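Local coordinates for protein thiaminase-I (Naegleria gruberi, PDB 4HCW) that is a thiaminase-I, a member of the thiaminase I-like family with the two-lobed fold of the periplasmic binding proteins, at residues A[88-93]-A[113-118]. Numbering follows the deposited sequence.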
loop_
_atom_site.group_PDB
_atom_site.type_symbol
_atom_site.label_atom_id
_atom_site.label_comp_id
_atom_site.label_asym_id
_atom_site.label_seq_id
_atom_site.Cartn_x
_atom_site.Cartn_y
_atom_site.Cartn_z
ATOM N N SER A 88 11.564 -4.117 -21.011
ATOM C CA SER A 88 11.926 -2.841 -21.616
ATOM C C SER A 88 10.740 -1.884 -21.695
ATOM O O SER A 88 10.904 -0.668 -21.595
ATOM C CB SER A 88 12.514 -3.062 -23.011
ATOM O OG SER A 88 11.598 -3.749 -23.846
ATOM N N LEU A 89 9.545 -2.440 -21.878
ATOM C CA LEU A 89 8.333 -1.636 -21.990
ATOM C C LEU A 89 8.024 -0.915 -20.681
ATOM O O LEU A 89 7.578 0.232 -20.683
ATOM C CB LEU A 89 7.146 -2.510 -22.404
ATOM C CG LEU A 89 5.825 -1.789 -22.688
ATOM C CD1 LEU A 89 5.984 -0.817 -23.847
ATOM C CD2 LEU A 89 4.714 -2.789 -22.973
ATOM N N VAL A 90 8.269 -1.595 -19.566
ATOM C CA VAL A 90 8.015 -1.031 -18.245
ATOM C C VAL A 90 9.092 -0.023 -17.854
ATOM O O VAL A 90 8.790 1.056 -17.341
ATOM C CB VAL A 90 7.933 -2.135 -17.171
ATOM C CG1 VAL A 90 7.717 -1.527 -15.794
ATOM C CG2 VAL A 90 6.822 -3.118 -17.505
ATOM N N ARG A 91 10.349 -0.381 -18.104
ATOM C CA ARG A 91 11.480 0.479 -17.771
ATOM C C ARG A 91 11.463 1.783 -18.565
ATOM O O ARG A 91 11.978 2.805 -18.107
ATOM C CB ARG A 91 12.801 -0.258 -18.006
ATOM C CG ARG A 91 13.071 -1.387 -17.024
ATOM C CD ARG A 91 13.347 -0.854 -15.627
ATOM N NE ARG A 91 13.634 -1.926 -14.679
ATOM C CZ ARG A 91 14.010 -1.730 -13.419
ATOM N NH1 ARG A 91 14.252 -2.766 -12.628
ATOM N NH2 ARG A 91 14.149 -0.497 -12.951
ATOM N N GLY A 92 10.869 1.744 -19.753
ATOM C CA GLY A 92 10.783 2.918 -20.602
ATOM C C GLY A 92 9.665 3.858 -20.192
ATOM O O GLY A 92 9.516 4.943 -20.756
ATOM N N VAL A 93 8.880 3.441 -19.205
ATOM C CA VAL A 93 7.759 4.238 -18.719
ATOM C C VAL A 93 7.963 4.665 -17.270
ATOM O O VAL A 93 7.874 5.848 -16.941
ATOM C CB VAL A 93 6.432 3.462 -18.827
ATOM C CG1 VAL A 93 5.323 4.193 -18.088
ATOM C CG2 VAL A 93 6.060 3.244 -20.285
ATOM N N GLY A 113 2.824 -5.930 -14.906
ATOM C CA GLY A 113 2.254 -4.611 -14.706
ATOM C C GLY A 113 3.220 -3.495 -14.356
ATOM O O GLY A 113 4.377 -3.735 -14.011
ATOM N N PHE A 114 2.726 -2.264 -14.448
ATOM C CA PHE A 114 3.506 -1.080 -14.115
ATOM C C PHE A 114 3.186 -0.632 -12.696
ATOM O O PHE A 114 2.046 -0.277 -12.399
ATOM C CB PHE A 114 3.188 0.065 -15.080
ATOM C CG PHE A 114 3.205 -0.332 -16.529
ATOM C CD1 PHE A 114 2.055 -0.790 -17.150
ATOM C CD2 PHE A 114 4.369 -0.234 -17.274
ATOM C CE1 PHE A 114 2.065 -1.150 -18.482
ATOM C CE2 PHE A 114 4.385 -0.593 -18.609
ATOM C CZ PHE A 114 3.231 -1.053 -19.213
ATOM N N PRO A 115 4.193 -0.650 -11.812
ATOM C CA PRO A 115 4.029 -0.203 -10.426
ATOM C C PRO A 115 3.578 1.253 -10.354
ATOM O O PRO A 115 4.191 2.115 -10.983
ATOM C CB PRO A 115 5.438 -0.349 -9.847
ATOM C CG PRO A 115 6.080 -1.397 -10.684
ATOM C CD PRO A 115 5.545 -1.177 -12.065
ATOM N N GLN A 116 2.518 1.518 -9.596
ATOM C CA GLN A 116 1.963 2.864 -9.499
ATOM C C GLN A 116 2.169 3.483 -8.122
ATOM O O GLN A 116 2.795 4.535 -7.991
ATOM C CB GLN A 116 0.473 2.860 -9.846
ATOM C CG GLN A 116 -0.195 4.217 -9.695
ATOM C CD GLN A 116 -1.640 4.215 -10.148
ATOM O OE1 GLN A 116 -2.242 3.159 -10.339
ATOM N NE2 GLN A 116 -2.205 5.403 -10.325
ATOM N N TYR A 117 1.635 2.828 -7.097
ATOM C CA TYR A 117 1.697 3.355 -5.739
ATOM C C TYR A 117 2.545 2.479 -4.824
ATOM O O TYR A 117 2.636 1.266 -5.013
ATOM C CB TYR A 117 0.289 3.497 -5.158
ATOM C CG TYR A 117 -0.587 4.480 -5.901
ATOM C CD1 TYR A 117 -0.077 5.687 -6.358
ATOM C CD2 TYR A 117 -1.923 4.197 -6.148
ATOM C CE1 TYR A 117 -0.875 6.589 -7.037
ATOM C CE2 TYR A 117 -2.729 5.091 -6.829
ATOM C CZ TYR A 117 -2.200 6.286 -7.270
ATOM O OH TYR A 117 -3.000 7.179 -7.948
ATOM N N LEU A 118 3.165 3.107 -3.832
ATOM C CA LEU A 118 3.929 2.394 -2.819
ATOM C C LEU A 118 3.319 2.696 -1.457
ATOM O O LEU A 118 3.121 3.858 -1.105
ATOM C CB LEU A 118 5.394 2.828 -2.848
ATOM C CG LEU A 118 6.448 1.718 -2.784
ATOM C CD1 LEU A 118 7.847 2.314 -2.755
ATOM C CD2 LEU A 118 6.221 0.812 -1.584
#
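V90 and F114 carry the contact between helix segment 88-93 and strand segment 113-118. Both side chains are buried, and they meet at a slant. The V90 methyls lie beside the CD2-CE2 bond of the aromatic ring, both off to the same side of its plane. The CG2 methyl of V90 lies 3.7 Å from F114 CE2. V90 CA comes to F114 CE2 as well, also at 3.7 Å, but at the ring edge and near the plane. The helix backbone therefore takes part in the packing.

The chi1 of F114 (-48°) sets CG beside the backbone N, anti to the carbonyl carbon, and the ring ends up against V90. L89 adds two contacts, one from its carbonyl O and one from its side chain. The carbonyl O of L89 lies in the ring plane, 3.9 Å from F114 CE2. The side chain approaches the far tip of the ring, with L89 CG 4.4 Å from F114 CZ.

The two V90 methyls share the CD2 side of F114. CG1 of V90, anti to the backbone N (chi1 178°), is 3.9 Å from F114 CD2. It also reaches the proline ring, with V90 CG1 4.3 Å from P115 CD. V90 CG2 instead passes 4.3 Å from G113 O. No hydrogen bond joins the two segments. Their axes approach to 9.2 Å and run 36° apart.

Further out, F114 also touches L85, L267 of strand 260-267 and I283 of helix 275-288. P115 packs on V101 and A105 of helix 99-105. F114 is paired by backbone hydrogen bonds with L265 of the antiparallel strand 260-267. Beyond P115 the strand makes a classic beta bulge opposite D263, where Q116 and Y117 share one partner.

Helix 87-94 thus packs against the start of strand 110-125 of the mixed sheet, in an alpha/beta lobe consistent with the periplasmic-binding-protein-like fold.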